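Side-chain contacts in inactive glucansucrase (Lactobacillus reuteri, PDB 5JBD), which is an inactive glucansucrase of glycoside hydrolase family 70, with a TIM-barrel core and a bound calcium ion: residues D192-V197 with Q779-Q784; V251-L256 with D814-K819; G466-E471 with D484-L489; R491-F496 with S649-E654; V764-N769 with I774-Q779. All blocks are in the same frame, centred on the assembly; numbering follows the deposited sequence.

From the N terminus, residues 192-197 open contact 1 and residues 251-256 open contact 2. Contact 3 closes a short loop between barrel strand 460-464 and helix 483-496. Contact 4 starts on that helix and ends at strand 652-654. Contact 5 closes a tight turn after strand 758-767. Residues 779-784 then complete contact 1, sharing Gln779 with contact 5, and residues 814-819 complete contact 2. Contacts 1 and 2 cross, and both enclose the other three. Contacts 1 and 5 join strand 193-197 and the end of strand 758-767 to the connection into strand 784-791 of the antiparallel sheet; contact 2 joins helix 249-263 to the turn after helix 805-811; contacts 3 and 4 belong to the barrel.

Contact 1. Residues D192-V197 with Q779-Q784; sequences DQVIFV and QTYANQ
The six-stranded antiparallel sheet brings Val194 and Val197 of strand 193-197 against Tyr781 and Asn783, which lie just before strand 784-791. Val194 CG2 lies at the edge of the Tyr781 ring, near its plane. It is 3.6 Å from Tyr781 CE1 and 3.7 Å from Tyr781 OH. The two side chains cross at about a right angle. In Tyr781, chi1 of 50° sets the ring between its own N and C, and this swings it over to Val194. Its hydroxyl is hydrogen-bonded to the Glu172 carbonyl, which fixes the far end of the ring. Further along, Val197 CG2 touches the amide nitrogen of Asn783, 3.5 Å from Asn783 ND2; these side chains also cross at about a right angle. Asn783 and Gln784 both face Val764 in a G1 beta bulge. Gln784 NE2 donates to Ala782 O at 3.2 Å within the same bend. Strand 758-767 lies between strands 193-197 and 784-791, with Val764 touching Val194, while strand 841-845 borders strand 193-197 on its other side.

Contact 2. Residues V251-L256 with D814-K819; sequences VQAENL and DLFTTK
Helix 249-263 and the chain following helix 805-811 come closest in backbone at Ala253 and Phe816, whose CA atoms are 7.9 Å apart. The Phe816 ring carries much of the contact through one atom, CE1. Ala253 CB is 4.0 Å from Phe816 CE1, and Leu256 CD1 is also 4.0 Å from Phe816 CE1. Both methyls approach the ring obliquely. Leu256 and Phe816 reach for each other from opposite directions. Leu256 CD1 also lies 4.3 Å from Leu815 CB. Leu815 CB in turn lies 3.7 Å above one face of the Phe816 ring, toward its rim. The turn carrying these residues is held by Asp814 O, which accepts from Thr818 OG1 at 2.8 Å as well as from the backbone N of Thr817 and Thr818. Leu805 and Leu808 of helix 805-811 extend the apolar surroundings of Phe816. Across the two segments the chemistry is purely hydrophobic: four buried side chains meet at van der Waals distance, so shape and exclusion of water, rather than directed bonds, join helix and turn.

Contact 3. Residues G466-E471 with D484-L489; sequences GDLYNE and DAITTL
Asp467 is the first residue of 466-471 to meet Ile486 on helix 483-496. Its CB is 3.7 Å from Ile486 CD1, and the same methyl is 3.5 Å from Asp467 O. The carboxylate is occupied by other partners: OD1 forms a salt bridge with Arg395, which also pairs with Glu471, and OD2 is hydrogen-bonded to the hydroxyls of Tyr450 and Thr390. These bonds probably keep the buried acid charged. Leu468 comes next and reaches the helix with CD2. This methyl is 3.7 Å from Ile486 CG2, and it is 4.0 Å from Thr487 CG2, so it rests between two successive helix residues. The Leu468 and Ile486 side chains cross obliquely. Ile486 serves both neighbours because chi1 of -60° sends its CG1-CD1 arm to Asp467 and its CG2 branch to Leu468. The Thr487 hydroxyl instead bonds to Tyr483 O one turn back. Beyond Leu468 the chain turns away from the helix. Such packing belongs to a beta-alpha unit of a TIM barrel: the short, weakly bonded helical turn directly after strand 460-464 packs against the first turns of helix 483-496, the long helix of this unit.

Contact 4. Residues R491-F496 with S649-E654; sequences RARKQF and SHMIYE
With CG anti to the backbone N (chi1 -174°) and the chain straight out to NE, Arg493 stretches from helix 483-496 to the carbonyl of His650. The site is part of a beta-alpha-beta crossover of the TIM barrel. Strand 460-464, helix 483-496 and strand 652-654 are its elements, although the chain makes a long excursion between the helix and the second strand. Arg493 NH1 donates to His650 O at 3.2 Å, but the N-H...O angle is 127° and the bond is weak. The carbonyl lies obliquely to the guanidinium. Ser649 O is 4.0 Å from Arg493 NH1, at the edge of the group and near its plane. The stronger tie is just outside, where Arg493 NH2 donates to Asp648 O, while NE makes a weak bond to Leu454 O. The charged group thus gathers backbone carbonyls from the chain entering strand 652-654 and from the end of helix 446-455. Side chains of Ser649 and His650 point away from the arginine, and the His650 ring is hydrogen-bonded through ND1 to Asp688. Met651 points toward the arginine instead, and its CB comes to 4.2 Å from Arg493 NH1.

Contact 5. Residues V764-N769 with I774-Q779; sequences VTRTNN and IHVNGQ. With SO4 (sulfate ion), chain G.
The buried guanidinium of Arg766 meets methyls of Ile774 and Val776, while its nitrogens bond to other parts of the chain. Val776 CG2 sits over one face, 3.9 Å from Arg766 NH2, and Ile774 CD1 approaches obliquely, 3.7 Å from Arg766 NH1. A bend at chi2 (71°) turns the arginine chain to this position. Its polar needs are met by a salt bridge from NH2 to Asp192 and by the carbonyls of Leu173 and Ser191. The backbones are joined by Ile774 N, which donates to Arg766 O at 3.2 Å. Ile774 packs along the first segment: its CG1 leans on the Thr767 backbone, and its CG2 is 3.9 Å from Asn768 CB. Beyond it, Val776 to Gln779 form a type I' turn, with Val776 N 2.7 Å from Gln779 O. Gly778 suits the positive phi there. A sulfate ion, probably from the crystallisation liquor, is held by His775: N donates to sulfate O4 at 3.0 Å and ND1 to sulfate O1 at 2.7 Å. The turn stands off to the side of the end of strand 758-767, which lies in the sheet between strands 193-197 and 784-791.

Contact 1. Residues D192-V197 with Q779-Q784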
# COMPACT_ATOMS: atom_id res chain seq x y z
N ASP A 192 3.52 12.31 9.54
CA ASP A 192 2.21 12.91 9.91
C ASP A 192 1.36 11.86 10.62
O ASP A 192 0.50 11.22 10.03
CB ASP A 192 1.49 13.48 8.67
CG ASP A 192 1.90 14.91 8.35
OD1 ASP A 192 2.80 15.48 9.03
OD2 ASP A 192 1.31 15.47 7.40
N GLN A 193 1.64 11.68 11.91
CA GLN A 193 1.07 10.60 12.70
C GLN A 193 0.72 11.04 14.09
O GLN A 193 1.31 11.96 14.66
CB GLN A 193 2.06 9.44 12.88
CG GLN A 193 2.69 8.87 11.62
CD GLN A 193 1.74 8.03 10.79
OE1 GLN A 193 0.69 7.58 11.26
NE2 GLN A 193 2.13 7.81 9.54
N VAL A 194 -0.22 10.30 14.65
CA VAL A 194 -0.56 10.38 16.03
C VAL A 194 -0.61 8.93 16.56
O VAL A 194 -1.07 8.03 15.87
CB VAL A 194 -1.90 11.17 16.08
CG1 VAL A 194 -3.06 10.36 16.60
CG2 VAL A 194 -1.70 12.55 16.71
N ILE A 195 -0.13 8.70 17.78
CA ILE A 195 -0.30 7.39 18.44
C ILE A 195 -1.48 7.41 19.41
O ILE A 195 -1.80 8.46 19.96
CB ILE A 195 0.96 6.91 19.21
CG1 ILE A 195 1.40 7.91 20.29
CG2 ILE A 195 2.10 6.65 18.22
CD1 ILE A 195 2.55 7.41 21.16
N PHE A 196 -2.09 6.26 19.63
CA PHE A 196 -3.13 6.09 20.65
C PHE A 196 -2.47 5.59 21.94
O PHE A 196 -1.76 4.56 21.93
CB PHE A 196 -4.19 5.07 20.21
CG PHE A 196 -4.87 5.41 18.91
CD1 PHE A 196 -4.99 6.72 18.45
CD2 PHE A 196 -5.43 4.40 18.15
CE1 PHE A 196 -5.64 7.00 17.27
CE2 PHE A 196 -6.09 4.67 16.96
CZ PHE A 196 -6.19 5.98 16.52
N VAL A 197 -2.70 6.32 23.03
CA VAL A 197 -2.09 6.00 24.34
C VAL A 197 -3.15 5.72 25.38
O VAL A 197 -4.32 6.11 25.21
CB VAL A 197 -1.13 7.10 24.85
CG1 VAL A 197 -0.05 7.41 23.82
CG2 VAL A 197 -1.87 8.36 25.29
N GLN A 779 6.10 23.41 17.85
CA GLN A 779 4.82 23.09 18.49
C GLN A 779 4.60 21.59 18.54
O GLN A 779 5.07 20.84 17.67
CB GLN A 779 3.66 23.72 17.73
CG GLN A 779 3.66 25.24 17.69
CD GLN A 779 3.27 25.86 19.03
OE1 GLN A 779 4.13 26.38 19.77
NE2 GLN A 779 1.98 25.82 19.35
N THR A 780 3.88 21.15 19.56
CA THR A 780 3.53 19.73 19.71
C THR A 780 2.23 19.58 20.50
O THR A 780 1.66 20.57 20.98
CB THR A 780 4.68 18.94 20.39
OG1 THR A 780 4.45 17.53 20.25
CG2 THR A 780 4.83 19.31 21.88
N TYR A 781 1.76 18.34 20.62
CA TYR A 781 0.71 17.99 21.58
C TYR A 781 0.84 16.55 22.06
O TYR A 781 1.32 15.69 21.32
CB TYR A 781 -0.69 18.23 21.00
CG TYR A 781 -0.97 17.67 19.63
CD1 TYR A 781 -1.48 16.38 19.48
CD2 TYR A 781 -0.80 18.45 18.49
CE1 TYR A 781 -1.77 15.87 18.22
CE2 TYR A 781 -1.09 17.95 17.22
CZ TYR A 781 -1.58 16.66 17.08
OH TYR A 781 -1.86 16.16 15.83
N ALA A 782 0.44 16.31 23.31
CA ALA A 782 0.49 14.99 23.94
C ALA A 782 -0.73 14.77 24.82
O ALA A 782 -1.22 15.71 25.45
CB ALA A 782 1.76 14.85 24.77
N ASN A 783 -1.20 13.53 24.86
CA ASN A 783 -2.28 13.13 25.76
C ASN A 783 -3.55 13.97 25.58
O ASN A 783 -4.17 14.40 26.56
CB ASN A 783 -1.78 13.15 27.23
CG ASN A 783 -0.56 12.26 27.45
OD1 ASN A 783 0.53 12.75 27.76
ND2 ASN A 783 -0.74 10.97 27.27
N GLN A 784 -3.90 14.22 24.32
CA GLN A 784 -5.07 15.03 23.97
C GLN A 784 -6.17 14.14 23.44
O GLN A 784 -5.91 13.25 22.62
CB GLN A 784 -4.73 16.05 22.88
CG GLN A 784 -3.77 17.15 23.30
CD GLN A 784 -4.26 17.94 24.49
OE1 GLN A 784 -5.40 18.41 24.53
NE2 GLN A 784 -3.39 18.11 25.49

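Contact 2. Residues V251-L256 with D814-K819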
# COMPACT_ATOMS: atom_id res chain seq x y z
N VAL A 251 -5.52 -9.80 17.81
CA VAL A 251 -5.29 -9.42 16.42
C VAL A 251 -4.49 -10.52 15.69
O VAL A 251 -4.78 -10.86 14.53
CB VAL A 251 -4.59 -8.05 16.30
CG1 VAL A 251 -4.26 -7.72 14.84
CG2 VAL A 251 -5.50 -6.96 16.86
N GLN A 252 -3.52 -11.11 16.38
CA GLN A 252 -2.68 -12.15 15.76
C GLN A 252 -3.54 -13.36 15.40
O GLN A 252 -3.38 -13.92 14.32
CB GLN A 252 -1.51 -12.53 16.66
CG GLN A 252 -0.49 -11.41 16.79
CD GLN A 252 0.71 -11.76 17.65
OE1 GLN A 252 0.77 -12.82 18.28
NE2 GLN A 252 1.69 -10.87 17.67
N ALA A 253 -4.47 -13.74 16.29
CA ALA A 253 -5.42 -14.80 15.98
C ALA A 253 -6.34 -14.42 14.81
O ALA A 253 -6.59 -15.25 13.93
CB ALA A 253 -6.24 -15.18 17.22
N GLU A 254 -6.81 -13.18 14.78
CA GLU A 254 -7.63 -12.71 13.64
C GLU A 254 -6.90 -12.76 12.28
O GLU A 254 -7.53 -13.08 11.26
CB GLU A 254 -8.23 -11.31 13.93
CG GLU A 254 -8.93 -10.59 12.76
CD GLU A 254 -10.06 -11.37 12.10
OE1 GLU A 254 -10.59 -12.34 12.69
OE2 GLU A 254 -10.44 -11.00 10.96
N ASN A 255 -5.60 -12.49 12.26
CA ASN A 255 -4.83 -12.62 11.00
C ASN A 255 -4.83 -14.07 10.48
O ASN A 255 -4.98 -14.30 9.27
CB ASN A 255 -3.38 -12.13 11.16
CG ASN A 255 -3.30 -10.64 11.40
OD1 ASN A 255 -4.13 -9.85 10.93
ND2 ASN A 255 -2.27 -10.23 12.15
N LEU A 256 -4.70 -15.02 11.41
CA LEU A 256 -4.77 -16.44 11.09
C LEU A 256 -6.13 -16.80 10.50
O LEU A 256 -6.19 -17.50 9.48
CB LEU A 256 -4.46 -17.32 12.31
CG LEU A 256 -3.05 -17.20 12.86
CD1 LEU A 256 -2.91 -17.96 14.16
CD2 LEU A 256 -2.03 -17.71 11.85
N ASP A 814 -1.53 -26.12 18.04
CA ASP A 814 -0.21 -25.45 18.15
C ASP A 814 -0.23 -23.94 17.81
O ASP A 814 0.56 -23.16 18.35
CB ASP A 814 0.85 -26.17 17.29
CG ASP A 814 0.43 -26.30 15.83
OD1 ASP A 814 -0.41 -27.18 15.52
OD2 ASP A 814 0.90 -25.51 15.01
N LEU A 815 -1.14 -23.54 16.92
CA LEU A 815 -1.32 -22.14 16.57
C LEU A 815 -1.54 -21.25 17.78
O LEU A 815 -1.12 -20.08 17.79
CB LEU A 815 -2.50 -21.95 15.59
CG LEU A 815 -2.32 -22.52 14.18
CD1 LEU A 815 -3.59 -22.33 13.37
CD2 LEU A 815 -1.14 -21.88 13.49
N PHE A 816 -2.24 -21.78 18.79
CA PHE A 816 -2.65 -21.02 19.96
C PHE A 816 -1.94 -21.45 21.25
O PHE A 816 -2.34 -21.03 22.35
CB PHE A 816 -4.19 -21.08 20.07
CG PHE A 816 -4.87 -20.72 18.77
CD1 PHE A 816 -4.84 -19.42 18.30
CD2 PHE A 816 -5.47 -21.69 17.98
CE1 PHE A 816 -5.42 -19.08 17.09
CE2 PHE A 816 -6.06 -21.36 16.77
CZ PHE A 816 -6.04 -20.05 16.33
N THR A 817 -0.88 -22.24 21.12
CA THR A 817 0.06 -22.48 22.24
C THR A 817 1.50 -22.02 21.96
O THR A 817 2.26 -21.84 22.90
CB THR A 817 0.07 -23.96 22.67
OG1 THR A 817 0.43 -24.79 21.57
CG2 THR A 817 -1.30 -24.38 23.18
N THR A 818 1.88 -21.82 20.70
CA THR A 818 3.21 -21.32 20.37
C THR A 818 3.33 -19.87 20.81
O THR A 818 2.56 -19.01 20.36
CB THR A 818 3.45 -21.41 18.87
OG1 THR A 818 3.37 -22.79 18.49
CG2 THR A 818 4.83 -20.82 18.47
N LYS A 819 4.31 -19.60 21.67
CA LYS A 819 4.49 -18.25 22.21
C LYS A 819 5.20 -17.37 21.20
O LYS A 819 6.29 -17.70 20.76
CB LYS A 819 5.26 -18.30 23.52
CG LYS A 819 4.49 -19.00 24.63
CD LYS A 819 5.26 -19.00 25.94
CE LYS A 819 4.39 -19.40 27.12
NZ LYS A 819 4.50 -20.86 27.39

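Contact 3. Residues G466-E471 with D484-L489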
# COMPACT_ATOMS: atom_id res chain seq x y z
N GLY A 466 1.99 -3.18 -16.08
CA GLY A 466 2.20 -1.93 -16.83
C GLY A 466 3.39 -1.86 -17.79
O GLY A 466 3.55 -0.86 -18.50
N ASP A 467 4.26 -2.88 -17.77
CA ASP A 467 5.34 -3.00 -18.75
C ASP A 467 4.90 -3.82 -19.96
O ASP A 467 5.52 -3.72 -21.02
CB ASP A 467 6.60 -3.60 -18.11
CG ASP A 467 7.26 -2.64 -17.11
OD1 ASP A 467 7.13 -1.41 -17.28
OD2 ASP A 467 7.93 -3.13 -16.16
N LEU A 468 3.81 -4.59 -19.83
CA LEU A 468 3.20 -5.30 -20.97
C LEU A 468 2.03 -4.54 -21.60
O LEU A 468 1.79 -4.68 -22.79
CB LEU A 468 2.73 -6.69 -20.56
CG LEU A 468 3.78 -7.69 -20.04
CD1 LEU A 468 3.16 -9.06 -19.84
CD2 LEU A 468 4.96 -7.79 -21.00
N TYR A 469 1.31 -3.74 -20.81
CA TYR A 469 0.10 -3.05 -21.28
C TYR A 469 0.12 -1.59 -20.85
O TYR A 469 0.70 -1.26 -19.80
CB TYR A 469 -1.16 -3.75 -20.74
CG TYR A 469 -1.27 -5.18 -21.23
CD1 TYR A 469 -1.85 -5.47 -22.48
CD2 TYR A 469 -0.74 -6.24 -20.49
CE1 TYR A 469 -1.91 -6.78 -22.96
CE2 TYR A 469 -0.80 -7.55 -20.95
CZ TYR A 469 -1.37 -7.83 -22.18
OH TYR A 469 -1.42 -9.13 -22.64
N ASN A 470 -0.52 -0.73 -21.65
CA ASN A 470 -0.74 0.67 -21.26
C ASN A 470 -1.73 0.68 -20.11
O ASN A 470 -2.92 0.39 -20.27
CB ASN A 470 -1.25 1.50 -22.43
CG ASN A 470 -0.21 1.69 -23.52
OD1 ASN A 470 0.99 1.52 -23.29
ND2 ASN A 470 -0.67 2.06 -24.72
N GLU A 471 -1.22 1.00 -18.92
CA GLU A 471 -1.90 0.64 -17.67
C GLU A 471 -3.07 1.54 -17.28
O GLU A 471 -3.83 1.17 -16.40
CB GLU A 471 -0.88 0.55 -16.53
CG GLU A 471 -0.26 1.87 -16.07
CD GLU A 471 1.08 1.64 -15.37
OE1 GLU A 471 2.09 1.44 -16.06
OE2 GLU A 471 1.12 1.63 -14.13
N ASP A 484 6.52 -6.73 -26.97
CA ASP A 484 7.18 -7.73 -27.82
C ASP A 484 8.51 -8.19 -27.22
O ASP A 484 8.81 -9.39 -27.18
CB ASP A 484 7.39 -7.21 -29.25
CG ASP A 484 6.10 -7.18 -30.07
OD1 ASP A 484 5.11 -7.84 -29.72
OD2 ASP A 484 6.10 -6.49 -31.10
N ALA A 485 9.30 -7.23 -26.73
CA ALA A 485 10.59 -7.54 -26.14
C ALA A 485 10.45 -8.39 -24.89
O ALA A 485 11.10 -9.43 -24.77
CB ALA A 485 11.34 -6.26 -25.81
N ILE A 486 9.58 -7.95 -23.99
CA ILE A 486 9.45 -8.62 -22.68
C ILE A 486 8.88 -10.03 -22.84
O ILE A 486 9.42 -10.98 -22.25
CB ILE A 486 8.67 -7.78 -21.67
CG1 ILE A 486 9.39 -6.44 -21.45
CG2 ILE A 486 8.55 -8.53 -20.34
CD1 ILE A 486 8.60 -5.39 -20.71
N THR A 487 7.85 -10.19 -23.68
CA THR A 487 7.24 -11.52 -23.90
C THR A 487 8.16 -12.48 -24.64
O THR A 487 8.17 -13.69 -24.35
CB THR A 487 5.86 -11.44 -24.59
OG1 THR A 487 5.97 -10.75 -25.85
CG2 THR A 487 4.86 -10.73 -23.70
N THR A 488 8.95 -11.97 -25.58
CA THR A 488 10.01 -12.78 -26.19
C THR A 488 10.96 -13.35 -25.12
O THR A 488 11.29 -14.53 -25.13
CB THR A 488 10.77 -11.99 -27.27
OG1 THR A 488 9.84 -11.54 -28.25
CG2 THR A 488 11.81 -12.85 -27.98
N LEU A 489 11.38 -12.50 -24.19
CA LEU A 489 12.26 -12.94 -23.10
C LEU A 489 11.56 -13.93 -22.15
O LEU A 489 12.18 -14.90 -21.68
CB LEU A 489 12.78 -11.72 -22.32
CG LEU A 489 13.71 -10.77 -23.10
CD1 LEU A 489 13.87 -9.45 -22.35
CD2 LEU A 489 15.06 -11.44 -23.34

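Contact 4. Residues R491-F496 with S649-E654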
# COMPACT_ATOMS: atom_id res chain seq x y z
N ARG A 491 9.01 -16.11 -22.82
CA ARG A 491 8.90 -17.42 -23.46
C ARG A 491 10.26 -18.12 -23.54
O ARG A 491 10.35 -19.33 -23.28
CB ARG A 491 8.31 -17.32 -24.87
CG ARG A 491 6.83 -16.96 -24.94
CD ARG A 491 6.38 -16.76 -26.38
NE ARG A 491 5.21 -15.88 -26.45
CZ ARG A 491 3.94 -16.28 -26.56
NH1 ARG A 491 3.62 -17.57 -26.62
NH2 ARG A 491 2.96 -15.36 -26.61
N ALA A 492 11.30 -17.38 -23.92
CA ALA A 492 12.65 -17.93 -23.98
C ALA A 492 13.15 -18.43 -22.61
O ALA A 492 13.84 -19.46 -22.53
CB ALA A 492 13.63 -16.91 -24.57
N ARG A 493 12.79 -17.72 -21.55
CA ARG A 493 13.18 -18.14 -20.20
C ARG A 493 12.72 -19.57 -19.91
O ARG A 493 13.51 -20.40 -19.42
CB ARG A 493 12.64 -17.20 -19.14
CG ARG A 493 13.15 -17.52 -17.74
CD ARG A 493 12.58 -16.56 -16.71
NE ARG A 493 13.28 -16.64 -15.44
CZ ARG A 493 12.91 -17.39 -14.39
NH1 ARG A 493 11.83 -18.17 -14.43
NH2 ARG A 493 13.67 -17.36 -13.30
N LYS A 494 11.44 -19.84 -20.18
CA LYS A 494 10.87 -21.15 -19.91
C LYS A 494 11.59 -22.25 -20.72
O LYS A 494 11.79 -23.35 -20.22
CB LYS A 494 9.35 -21.17 -20.18
CG LYS A 494 8.70 -22.51 -19.86
CD LYS A 494 7.20 -22.53 -20.11
CE LYS A 494 6.63 -23.87 -19.68
NZ LYS A 494 5.15 -23.93 -19.83
N GLN A 495 11.96 -21.93 -21.95
CA GLN A 495 12.63 -22.89 -22.82
C GLN A 495 14.11 -23.13 -22.50
O GLN A 495 14.61 -24.23 -22.73
CB GLN A 495 12.51 -22.47 -24.30
CG GLN A 495 11.10 -22.35 -24.85
CD GLN A 495 11.12 -21.95 -26.31
OE1 GLN A 495 11.65 -20.90 -26.67
NE2 GLN A 495 10.58 -22.80 -27.16
N PHE A 496 14.81 -22.10 -22.02
CA PHE A 496 16.27 -22.11 -22.04
C PHE A 496 17.01 -21.83 -20.73
O PHE A 496 18.13 -22.31 -20.58
CB PHE A 496 16.77 -21.12 -23.11
CG PHE A 496 16.35 -21.48 -24.52
CD1 PHE A 496 16.84 -22.63 -25.14
CD2 PHE A 496 15.51 -20.64 -25.23
CE1 PHE A 496 16.46 -22.94 -26.43
CE2 PHE A 496 15.12 -20.96 -26.53
CZ PHE A 496 15.60 -22.10 -27.13
N SER A 649 12.66 -21.95 -11.34
CA SER A 649 11.69 -22.21 -12.43
C SER A 649 10.38 -21.37 -12.35
O SER A 649 9.64 -21.28 -13.33
CB SER A 649 11.38 -23.71 -12.52
OG SER A 649 12.56 -24.48 -12.76
N HIS A 650 10.11 -20.75 -11.19
CA HIS A 650 8.93 -19.89 -11.02
C HIS A 650 9.15 -18.48 -11.56
O HIS A 650 10.30 -18.00 -11.66
CB HIS A 650 8.54 -19.83 -9.54
CG HIS A 650 8.10 -21.15 -8.99
ND1 HIS A 650 6.82 -21.40 -8.56
CD2 HIS A 650 8.77 -22.32 -8.86
CE1 HIS A 650 6.72 -22.66 -8.19
NE2 HIS A 650 7.89 -23.24 -8.36
N MET A 651 8.04 -17.86 -11.93
CA MET A 651 7.97 -16.47 -12.34
C MET A 651 6.63 -15.87 -11.90
O MET A 651 5.57 -16.43 -12.19
CB MET A 651 8.13 -16.34 -13.86
CG MET A 651 7.94 -14.92 -14.37
SD MET A 651 8.54 -14.69 -16.05
CE MET A 651 7.32 -15.62 -16.94
N ILE A 652 6.73 -14.73 -11.22
CA ILE A 652 5.60 -14.00 -10.69
C ILE A 652 5.14 -12.94 -11.72
O ILE A 652 5.95 -12.40 -12.46
CB ILE A 652 5.97 -13.31 -9.35
CG1 ILE A 652 6.26 -14.38 -8.28
CG2 ILE A 652 4.84 -12.40 -8.86
CD1 ILE A 652 7.06 -13.88 -7.11
N TYR A 653 3.82 -12.68 -11.75
CA TYR A 653 3.24 -11.59 -12.55
C TYR A 653 2.37 -10.69 -11.67
O TYR A 653 1.43 -11.18 -11.05
CB TYR A 653 2.41 -12.18 -13.68
CG TYR A 653 1.78 -11.17 -14.61
CD1 TYR A 653 2.56 -10.34 -15.41
CD2 TYR A 653 0.39 -11.07 -14.73
CE1 TYR A 653 1.99 -9.43 -16.29
CE2 TYR A 653 -0.20 -10.14 -15.60
CZ TYR A 653 0.60 -9.34 -16.39
OH TYR A 653 0.02 -8.43 -17.25
N GLU A 654 2.74 -9.41 -11.57
CA GLU A 654 1.94 -8.42 -10.85
C GLU A 654 0.80 -8.01 -11.78
O GLU A 654 1.06 -7.46 -12.85
CB GLU A 654 2.75 -7.17 -10.44
CG GLU A 654 1.88 -6.16 -9.69
CD GLU A 654 2.62 -4.99 -9.06
OE1 GLU A 654 3.79 -4.73 -9.37
OE2 GLU A 654 2.00 -4.31 -8.23

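Contact 5. Residues V764-N769 with I774-Q779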
# COMPACT_ATOMS: atom_id res chain seq x y z
N VAL A 764 -4.37 10.93 22.36
CA VAL A 764 -3.28 10.88 21.38
C VAL A 764 -2.09 11.81 21.62
O VAL A 764 -2.18 12.78 22.37
CB VAL A 764 -3.79 11.15 19.94
CG1 VAL A 764 -5.00 10.27 19.62
CG2 VAL A 764 -4.10 12.62 19.71
N THR A 765 -0.98 11.50 20.95
CA THR A 765 0.25 12.28 21.01
C THR A 765 0.83 12.37 19.60
O THR A 765 0.82 11.38 18.85
CB THR A 765 1.27 11.64 21.97
OG1 THR A 765 0.75 11.69 23.30
CG2 THR A 765 2.62 12.35 21.94
N ARG A 766 1.32 13.56 19.25
CA ARG A 766 1.86 13.82 17.91
C ARG A 766 3.25 13.17 17.79
O ARG A 766 4.15 13.53 18.53
CB ARG A 766 1.99 15.34 17.70
CG ARG A 766 2.50 15.78 16.33
CD ARG A 766 1.48 15.54 15.24
NE ARG A 766 1.99 15.98 13.95
CZ ARG A 766 2.86 15.30 13.19
NH1 ARG A 766 3.35 14.13 13.59
NH2 ARG A 766 3.26 15.81 12.01
N THR A 767 3.40 12.26 16.83
CA THR A 767 4.65 11.51 16.68
C THR A 767 5.14 11.42 15.24
O THR A 767 4.40 11.70 14.30
CB THR A 767 4.50 10.05 17.18
OG1 THR A 767 3.61 9.33 16.33
CG2 THR A 767 3.99 10.03 18.62
N ASN A 768 6.40 10.98 15.11
CA ASN A 768 6.95 10.56 13.82
C ASN A 768 6.46 9.13 13.50
O ASN A 768 5.63 8.57 14.22
CB ASN A 768 8.48 10.68 13.82
CG ASN A 768 9.18 9.69 14.75
OD1 ASN A 768 8.58 8.75 15.27
ND2 ASN A 768 10.47 9.91 14.96
N ASN A 769 7.01 8.55 12.43
CA ASN A 769 6.59 7.21 11.99
C ASN A 769 7.06 6.03 12.88
O ASN A 769 6.71 4.89 12.62
CB ASN A 769 6.97 6.97 10.53
CG ASN A 769 8.47 6.96 10.29
OD1 ASN A 769 9.27 7.21 11.20
ND2 ASN A 769 8.85 6.73 9.05
N ILE A 774 7.27 14.24 18.40
CA ILE A 774 8.03 15.32 17.73
C ILE A 774 7.38 16.68 17.91
O ILE A 774 6.21 16.79 18.29
CB ILE A 774 8.22 15.07 16.22
CG1 ILE A 774 6.86 14.91 15.51
CG2 ILE A 774 9.09 13.84 16.00
CD1 ILE A 774 6.94 14.95 14.00
N HIS A 775 8.18 17.71 17.63
CA HIS A 775 7.72 19.08 17.47
C HIS A 775 7.68 19.41 15.98
O HIS A 775 8.48 18.88 15.21
CB HIS A 775 8.64 20.06 18.21
CG HIS A 775 8.49 20.03 19.70
ND1 HIS A 775 8.95 18.98 20.47
CD2 HIS A 775 7.94 20.92 20.56
CE1 HIS A 775 8.69 19.23 21.74
NE2 HIS A 775 8.06 20.39 21.82
N VAL A 776 6.74 20.26 15.58
CA VAL A 776 6.67 20.79 14.21
C VAL A 776 6.59 22.30 14.32
O VAL A 776 5.67 22.82 14.97
CB VAL A 776 5.45 20.24 13.45
CG1 VAL A 776 5.45 20.73 12.01
CG2 VAL A 776 5.43 18.71 13.49
N ASN A 777 7.56 23.00 13.73
CA ASN A 777 7.74 24.46 13.91
C ASN A 777 7.72 24.88 15.41
O ASN A 777 7.10 25.87 15.78
CB ASN A 777 6.70 25.31 13.09
CG ASN A 777 7.25 26.68 12.65
OD1 ASN A 777 8.45 26.92 12.62
ND2 ASN A 777 6.33 27.60 12.35
N GLY A 778 8.37 24.09 16.27
CA GLY A 778 8.38 24.34 17.72
C GLY A 778 7.11 24.00 18.50
O GLY A 778 7.06 24.25 19.71
N GLN A 779 6.10 23.41 17.85
CA GLN A 779 4.82 23.09 18.49
C GLN A 779 4.60 21.59 18.54
O GLN A 779 5.07 20.84 17.67
CB GLN A 779 3.66 23.72 17.73
CG GLN A 779 3.66 25.24 17.69
CD GLN A 779 3.27 25.86 19.03
OE1 GLN A 779 4.13 26.38 19.77
NE2 GLN A 779 1.98 25.82 19.35
S SO4 G . 11.75 17.35 18.35
O1 SO4 G . 10.76 17.33 19.45
O2 SO4 G . 12.47 18.64 18.32
O3 SO4 G . 12.70 16.25 18.62
O4 SO4 G . 11.07 17.13 17.05